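Local coordinates for protein 4-hydroxy-tetrahydrodipicolinate synthase (Thermotoga maritima, PDB 1O5K) that probably catalyses the condensation of pyruvate with aspartate semialdehyde to 4-hydroxy-tetrahydrodipicolinate, a step of lysine biosynthesis, as a (beta/alpha)8-barrel homotetramer, at residues E261-P264 and I265-A269; N279-R282 and L283-P287; V293-L296 and R297-K301. One frame throughout, in Å; residues are numbered along the deposited sequence.

Interaction 1. Residues E261-P264 and I265-A269; sequences ETNP and IPVKA
T262 to I265 form a type VIa turn, its cis peptide bond between N263 and P264, and this turn delivers the chain into helix 265-273. It is closed by I265 N, which gives its hydrogen to T262 O over 2.8 Å, in the carbonyl plane and on a lone pair. P264 is the N-cap residue: its O accepts the helix-type bond from K268 N at 3.1 Å. Proline also suits the position two residues on: P266, in the first turn, has no N-H needing a partner; its ring instead lays CG 3.2 Å from E261 O. V267 N, likewise ahead of the helix's own acceptors, is served by a water at 2.9 Å, which also accepts from N263 ND2. With CG anti to the backbone N (chi1 168°), the N263 amide swings back over the helix start, ND2 lying 3.6 Å from V267 CG1. The same methyl meets the proline ring, P264 CB to V267 CG1 being 3.5 Å. On the other flank I265 crosses E261, its CG2 4.2 Å from E261 CB, and packs on T122 of the second subunit. Replacing I265 by an alanine would probably strip E261 of this cover and open a gap toward T122. N263 OD1 bonds to OG1 of T56, a predicted pyruvate-binding residue, so the turn borders the probable active site. E261 OE2 binds T292 and S289, and T262 OG1 bonds to K120 O of the second subunit. The turn thus joins helix 241-257 to helix 265-273 near the C-terminal ends of barrel strands 16-20, 49-52 and 216-219.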
loop_
_atom_site.group_PDB
_atom_site.type_symbol
_atom_site.label_atom_id
_atom_site.label_comp_id
_atom_site.label_asym_id
_atom_site.label_seq_id
_atom_site.Cartn_x
_atom_site.Cartn_y
_atom_site.Cartn_z
ATOM N N GLU A 261 -2.852 14.683 -13.421
ATOM C CA GLU A 261 -2.627 13.656 -14.422
ATOM C C GLU A 261 -1.140 13.506 -14.489
ATOM O O GLU A 261 -0.416 14.377 -14.031
ATOM C CB GLU A 261 -3.144 14.095 -15.784
ATOM C CG GLU A 261 -4.647 14.275 -15.765
ATOM C CD GLU A 261 -5.209 14.494 -17.154
ATOM O OE1 GLU A 261 -5.129 13.576 -17.981
ATOM O OE2 GLU A 261 -5.706 15.593 -17.413
ATOM N N THR A 262 -0.679 12.407 -15.068
ATOM C CA THR A 262 0.755 12.146 -15.127
ATOM C C THR A 262 1.543 13.313 -15.722
ATOM O O THR A 262 1.249 13.780 -16.819
ATOM C CB THR A 262 0.983 10.928 -15.992
ATOM O OG1 THR A 262 0.327 9.805 -15.394
ATOM C CG2 THR A 262 2.494 10.611 -16.060
ATOM N N ASN A 263 2.614 13.717 -15.030
ATOM C CA ASN A 263 3.522 14.747 -15.515
ATOM C C ASN A 263 4.250 14.152 -16.728
ATOM O O ASN A 263 4.699 12.999 -16.642
ATOM C CB ASN A 263 4.542 15.025 -14.393
ATOM C CG ASN A 263 5.696 15.838 -14.830
ATOM O OD1 ASN A 263 6.847 15.389 -14.722
ATOM N ND2 ASN A 263 5.445 17.067 -15.235
ATOM N N PRO A 264 4.464 14.894 -17.817
ATOM C CA PRO A 264 4.162 16.334 -17.971
ATOM C C PRO A 264 2.844 16.747 -18.645
ATOM O O PRO A 264 2.799 17.824 -19.266
ATOM C CB PRO A 264 5.309 16.796 -18.828
ATOM C CG PRO A 264 5.561 15.630 -19.755
ATOM C CD PRO A 264 5.258 14.381 -18.948
ATOM N N ILE A 265 1.792 15.939 -18.543
ATOM C CA ILE A 265 0.540 16.324 -19.126
ATOM C C ILE A 265 0.036 17.661 -18.564
ATOM O O ILE A 265 -0.248 18.592 -19.366
ATOM C CB ILE A 265 -0.503 15.201 -19.054
ATOM C CG1 ILE A 265 -0.104 14.082 -20.003
ATOM C CG2 ILE A 265 -1.847 15.694 -19.411
ATOM C CD1 ILE A 265 -0.871 12.820 -19.759
ATOM N N PRO A 266 -0.085 17.816 -17.242
ATOM C CA PRO A 266 -0.545 19.122 -16.697
ATOM C C PRO A 266 0.385 20.297 -16.949
ATOM O O PRO A 266 -0.077 21.362 -17.391
ATOM C CB PRO A 266 -0.652 18.843 -15.189
ATOM C CG PRO A 266 -0.907 17.323 -15.150
ATOM C CD PRO A 266 0.120 16.855 -16.126
ATOM N N VAL A 267 1.678 20.080 -16.768
ATOM C CA VAL A 267 2.629 21.222 -16.941
ATOM C C VAL A 267 2.640 21.760 -18.397
ATOM O O VAL A 267 2.680 22.999 -18.623
ATOM C CB VAL A 267 4.026 20.894 -16.378
ATOM C CG1 VAL A 267 4.789 19.918 -17.253
ATOM C CG2 VAL A 267 4.838 22.182 -16.197
ATOM N N LYS A 268 2.485 20.879 -19.381
ATOM C CA LYS A 268 2.385 21.338 -20.764
ATOM C C LYS A 268 1.097 22.128 -20.970
ATOM O O LYS A 268 1.128 23.138 -21.634
ATOM C CB LYS A 268 2.539 20.206 -21.785
ATOM C CG LYS A 268 3.988 19.768 -21.972
ATOM C CD LYS A 268 4.178 18.817 -23.126
ATOM C CE LYS A 268 5.447 19.112 -23.862
ATOM N NZ LYS A 268 5.708 18.247 -25.012
ATOM N N ALA A 269 -0.017 21.684 -20.377
ATOM C CA ALA A 269 -1.291 22.446 -20.506
ATOM C C ALA A 269 -1.161 23.840 -19.854
ATOM O O ALA A 269 -1.606 24.827 -20.401
ATOM C CB ALA A 269 -2.477 21.657 -19.959
HETATM O O HOH W 1 2.937 18.094 -15.078
#

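Interaction 2. Residues N279-R282 and L283-P287; sequences NELR and LPLVP
L281 packs across a hairpin-like loop onto L285, V286 and P287, and each part of its side chain has a different neighbour. CB lies 3.9 Å from L285 CB. CG, placed anti to the carbonyl carbon (chi1 -67°), is also where the chain K268 sends up from helix 265-273 comes close. Beyond it the leucine forks: CD1 comes to 3.8 Å from P287 CA and sits near V286 O, whereas CD2 turns the other way and meets L285 CD1 at 4.0 Å. A branched aliphatic chain suits this place, because it fills both directions at once. At the bend, L285 N donates to R282 O over 2.8 Å, the donor tilted 29° from the carbonyl plane; with the cis bond between L283 and P284 this makes a type VIa turn. Next to it a water bridges the two arms, donating to L281 O and, at 2.7 Å, to L285 O. At the open end the N279 amide crosses the P287 ring, N279 OD1 standing 4.0 Å from P287 CB. R282 leaves the loop fully extended, its guanidinium bonded to G28 O and T61 O and salt-bridged to E66. The loop therefore links helix 265-273 to helix 290-302, with N279 and L281 resting on the former, R282 lying on strand 25-26, and L283 to V286 packed on the second subunit.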
loop_
_atom_site.group_PDB
_atom_site.type_symbol
_atom_site.label_atom_id
_atom_site.label_comp_id
_atom_site.label_asym_id
_atom_site.label_seq_id
_atom_site.Cartn_x
_atom_site.Cartn_y
_atom_site.Cartn_z
ATOM N N ASN A 279 0.103 22.798 -26.825
ATOM C CA ASN A 279 -0.258 21.769 -25.870
ATOM C C ASN A 279 -0.213 20.401 -26.593
ATOM O O ASN A 279 -1.248 19.823 -26.899
ATOM C CB ASN A 279 -1.619 22.072 -25.286
ATOM C CG ASN A 279 -2.020 21.123 -24.186
ATOM O OD1 ASN A 279 -3.200 20.965 -23.867
ATOM N ND2 ASN A 279 -1.078 20.497 -23.626
ATOM N N GLU A 280 1.004 19.947 -26.926
ATOM C CA GLU A 280 1.175 18.735 -27.743
ATOM C C GLU A 280 2.100 17.817 -26.981
ATOM O O GLU A 280 3.110 18.275 -26.426
ATOM C CB GLU A 280 1.833 19.038 -29.083
ATOM C CG GLU A 280 0.981 19.732 -30.108
ATOM C CD GLU A 280 1.602 19.649 -31.485
ATOM O OE1 GLU A 280 2.310 18.649 -31.809
ATOM O OE2 GLU A 280 1.381 20.588 -32.235
ATOM N N LEU A 281 1.761 16.526 -26.991
ATOM C CA LEU A 281 2.572 15.500 -26.375
ATOM C C LEU A 281 2.714 14.381 -27.382
ATOM O O LEU A 281 2.017 14.343 -28.378
ATOM C CB LEU A 281 1.906 14.946 -25.108
ATOM C CG LEU A 281 1.832 16.013 -23.995
ATOM C CD1 LEU A 281 0.499 16.649 -23.863
ATOM C CD2 LEU A 281 2.357 15.509 -22.665
ATOM N N ARG A 282 3.654 13.486 -27.145
ATOM C CA ARG A 282 3.715 12.308 -28.016
ATOM C C ARG A 282 3.133 11.037 -27.341
ATOM O O ARG A 282 3.356 10.792 -26.111
ATOM C CB ARG A 282 5.153 12.061 -28.379
ATOM C CG ARG A 282 5.670 13.079 -29.346
ATOM C CD ARG A 282 7.093 12.837 -29.746
ATOM N NE ARG A 282 7.551 13.830 -30.715
ATOM C CZ ARG A 282 8.802 13.922 -31.142
ATOM N NH1 ARG A 282 9.731 13.069 -30.713
ATOM N NH2 ARG A 282 9.117 14.841 -32.027
ATOM N N LEU A 283 2.478 10.222 -28.143
ATOM C CA LEU A 283 1.864 8.993 -27.668
ATOM C C LEU A 283 2.965 8.129 -27.046
ATOM O O LEU A 283 4.097 8.085 -27.578
ATOM C CB LEU A 283 1.145 8.258 -28.835
ATOM C CG LEU A 283 -0.200 8.821 -29.275
ATOM C CD1 LEU A 283 -0.732 7.952 -30.343
ATOM C CD2 LEU A 283 -1.171 8.867 -28.079
ATOM N N PRO A 284 2.695 7.455 -25.917
ATOM C CA PRO A 284 1.363 7.271 -25.321
ATOM C C PRO A 284 0.804 8.407 -24.424
ATOM O O PRO A 284 -0.244 8.196 -23.829
ATOM C CB PRO A 284 1.567 6.020 -24.465
ATOM C CG PRO A 284 2.992 6.182 -23.984
ATOM C CD PRO A 284 3.721 6.694 -25.180
ATOM N N LEU A 285 1.453 9.574 -24.383
ATOM C CA LEU A 285 0.913 10.702 -23.656
ATOM C C LEU A 285 -0.045 11.455 -24.561
ATOM O O LEU A 285 0.077 11.413 -25.792
ATOM C CB LEU A 285 1.982 11.620 -23.096
ATOM C CG LEU A 285 2.989 10.975 -22.154
ATOM C CD1 LEU A 285 3.893 12.017 -21.544
ATOM C CD2 LEU A 285 2.301 10.135 -21.057
ATOM N N VAL A 286 -1.059 12.047 -23.928
ATOM C CA VAL A 286 -2.090 12.795 -24.627
ATOM C C VAL A 286 -2.369 14.043 -23.821
ATOM O O VAL A 286 -1.997 14.104 -22.654
ATOM C CB VAL A 286 -3.389 12.022 -24.809
ATOM C CG1 VAL A 286 -3.186 10.711 -25.652
ATOM C CG2 VAL A 286 -4.071 11.761 -23.445
ATOM N N PRO A 287 -2.922 15.075 -24.447
ATOM C CA PRO A 287 -3.264 16.306 -23.726
ATOM C C PRO A 287 -4.212 16.161 -22.529
ATOM O O PRO A 287 -5.081 15.284 -22.457
ATOM C CB PRO A 287 -3.910 17.179 -24.809
ATOM C CG PRO A 287 -3.228 16.746 -26.076
ATOM C CD PRO A 287 -3.158 15.215 -25.890
HETATM O O HOH W 2 -0.642 12.782 -27.982
#

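Interaction 3. Residues V293-L296 and R297-K301; sequences VELL and RNVLK
V293 O accepts from R297 N at 2.8 Å, one of four successive i to i+4 backbone bonds that define this stretch of alpha-helix 290-302, the last helix of the C-terminal region beyond the barrel. The bond from L300 N to L296 O is 2.7 Å long. That from V299 N to L295 O is nearly straight, its N-H...O angle 174°, and the bond from N298 N to E294 O is longer, at 3.2 Å. On the solvent face a side-chain bond spans three residues: K301 NZ donates to N298 OD1 over 3.1 Å. Long polar chains suit this face, since they can keep their ends in water while lying along the helix. R297 folds back: the bend at chi3 (-79°) returns its guanidinium over the previous turn, where NH2 comes to 3.9 Å from V293 CG1 and NH1 to 4.0 Å from E294 CA, both at an oblique slant to the plane. The nearby E294 carboxylate makes no salt bridge with it, the charged atoms being too far apart. R297, E294 and K301 each touch a crystal neighbour, so their conformations may owe something to the lattice. The inward face is leucine and valine. L296 is buried against A257, A269 and L273, and L300 against L254, so that the helix packs on helices 241-257 and 265-273. Between these two faces L295 and V299, one turn apart, lie side by side and point the same way, with L295 CD1 3.9 Å from V299 CG2.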
loop_
_atom_site.group_PDB
_atom_site.type_symbol
_atom_site.label_atom_id
_atom_site.label_comp_id
_atom_site.label_asym_id
_atom_site.label_seq_id
_atom_site.Cartn_x
_atom_site.Cartn_y
_atom_site.Cartn_z
ATOM N N VAL A 293 -7.353 21.286 -17.196
ATOM C CA VAL A 293 -7.056 22.617 -17.759
ATOM C C VAL A 293 -7.765 23.724 -16.966
ATOM O O VAL A 293 -7.182 24.786 -16.684
ATOM C CB VAL A 293 -7.516 22.712 -19.195
ATOM C CG1 VAL A 293 -7.359 24.175 -19.693
ATOM C CG2 VAL A 293 -6.729 21.746 -20.086
ATOM N N GLU A 294 -9.028 23.461 -16.625
ATOM C CA GLU A 294 -9.883 24.384 -15.874
ATOM C C GLU A 294 -9.254 24.659 -14.502
ATOM O O GLU A 294 -9.163 25.806 -14.067
ATOM C CB GLU A 294 -11.235 23.682 -15.749
ATOM C CG GLU A 294 -12.490 24.376 -15.320
ATOM C CD GLU A 294 -13.613 23.327 -15.454
ATOM O OE1 GLU A 294 -14.272 23.282 -16.530
ATOM O OE2 GLU A 294 -13.716 22.450 -14.547
ATOM N N LEU A 295 -8.765 23.601 -13.864
ATOM C CA LEU A 295 -8.095 23.686 -12.552
ATOM C C LEU A 295 -6.797 24.477 -12.681
ATOM O O LEU A 295 -6.520 25.402 -11.927
ATOM C CB LEU A 295 -7.797 22.282 -12.020
ATOM C CG LEU A 295 -6.835 22.170 -10.824
ATOM C CD1 LEU A 295 -7.484 22.830 -9.635
ATOM C CD2 LEU A 295 -6.510 20.726 -10.520
ATOM N N LEU A 296 -5.966 24.081 -13.626
ATOM C CA LEU A 296 -4.739 24.822 -13.844
ATOM C C LEU A 296 -5.032 26.331 -14.078
ATOM O O LEU A 296 -4.351 27.186 -13.498
ATOM C CB LEU A 296 -3.982 24.237 -15.017
ATOM C CG LEU A 296 -3.427 22.842 -14.753
ATOM C CD1 LEU A 296 -3.054 22.284 -16.121
ATOM C CD2 LEU A 296 -2.240 22.902 -13.784
ATOM N N ARG A 297 -6.027 26.662 -14.909
ATOM C CA ARG A 297 -6.296 28.062 -15.234
ATOM C C ARG A 297 -6.573 28.844 -13.937
ATOM O O ARG A 297 -6.036 29.956 -13.705
ATOM C CB ARG A 297 -7.479 28.188 -16.212
ATOM C CG ARG A 297 -7.540 29.538 -16.861
ATOM C CD ARG A 297 -8.732 29.810 -17.736
ATOM N NE ARG A 297 -8.618 29.195 -19.058
ATOM C CZ ARG A 297 -9.184 28.058 -19.409
ATOM N NH1 ARG A 297 -9.926 27.362 -18.554
ATOM N NH2 ARG A 297 -9.006 27.605 -20.644
ATOM N N ASN A 298 -7.364 28.228 -13.067
ATOM C CA ASN A 298 -7.740 28.836 -11.790
ATOM C C ASN A 298 -6.567 29.012 -10.850
ATOM O O ASN A 298 -6.369 30.075 -10.283
ATOM C CB ASN A 298 -8.802 27.979 -11.106
ATOM C CG ASN A 298 -10.186 28.152 -11.746
ATOM O OD1 ASN A 298 -10.457 29.154 -12.418
ATOM N ND2 ASN A 298 -11.046 27.142 -11.581
ATOM N N VAL A 299 -5.807 27.948 -10.692
ATOM C CA VAL A 299 -4.635 27.941 -9.839
ATOM C C VAL A 299 -3.568 28.896 -10.373
ATOM O O VAL A 299 -2.921 29.609 -9.586
ATOM C CB VAL A 299 -4.067 26.500 -9.707
ATOM C CG1 VAL A 299 -2.679 26.512 -9.165
ATOM C CG2 VAL A 299 -4.957 25.644 -8.782
ATOM N N LEU A 300 -3.362 28.915 -11.693
ATOM C CA LEU A 300 -2.378 29.843 -12.261
ATOM C C LEU A 300 -2.772 31.298 -11.971
ATOM O O LEU A 300 -1.918 32.104 -11.567
ATOM C CB LEU A 300 -2.134 29.604 -13.742
ATOM C CG LEU A 300 -1.437 28.287 -14.093
ATOM C CD1 LEU A 300 -1.503 28.149 -15.612
ATOM C CD2 LEU A 300 0.013 28.305 -13.583
ATOM N N LYS A 301 -4.046 31.606 -12.185
ATOM C CA LYS A 301 -4.645 32.912 -11.891
ATOM C C LYS A 301 -4.465 33.284 -10.419
ATOM O O LYS A 301 -3.982 34.352 -10.094
ATOM C CB LYS A 301 -6.158 32.921 -12.195
ATOM C CG LYS A 301 -6.583 33.048 -13.641
ATOM C CD LYS A 301 -8.142 33.267 -13.744
ATOM C CE LYS A 301 -8.975 32.003 -13.336
ATOM N NZ LYS A 301 -10.466 32.036 -13.630
#

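Interactions 1 and 2 share a device, a cis-proline turn, but use it differently: 261-269 starts a helix in the buried interior near the probable active site, while 279-287 reverses a partly buried loop. They touch directly, K268 NZ reaching E280 O and I265 CG1 packing on V286 O, and both border the second subunit. Interaction 3 differs: regular helix bonds, an apolar inner face and a polar and charged outer one, away from the annotated sites and from other subunits. It meets interaction 1 mainly through L296 CD1, which packs on P266 O and A269 CB, whereas interactions 2 and 3 do not touch. Helix 265-273 is thus bordered by both the loop and the last helix.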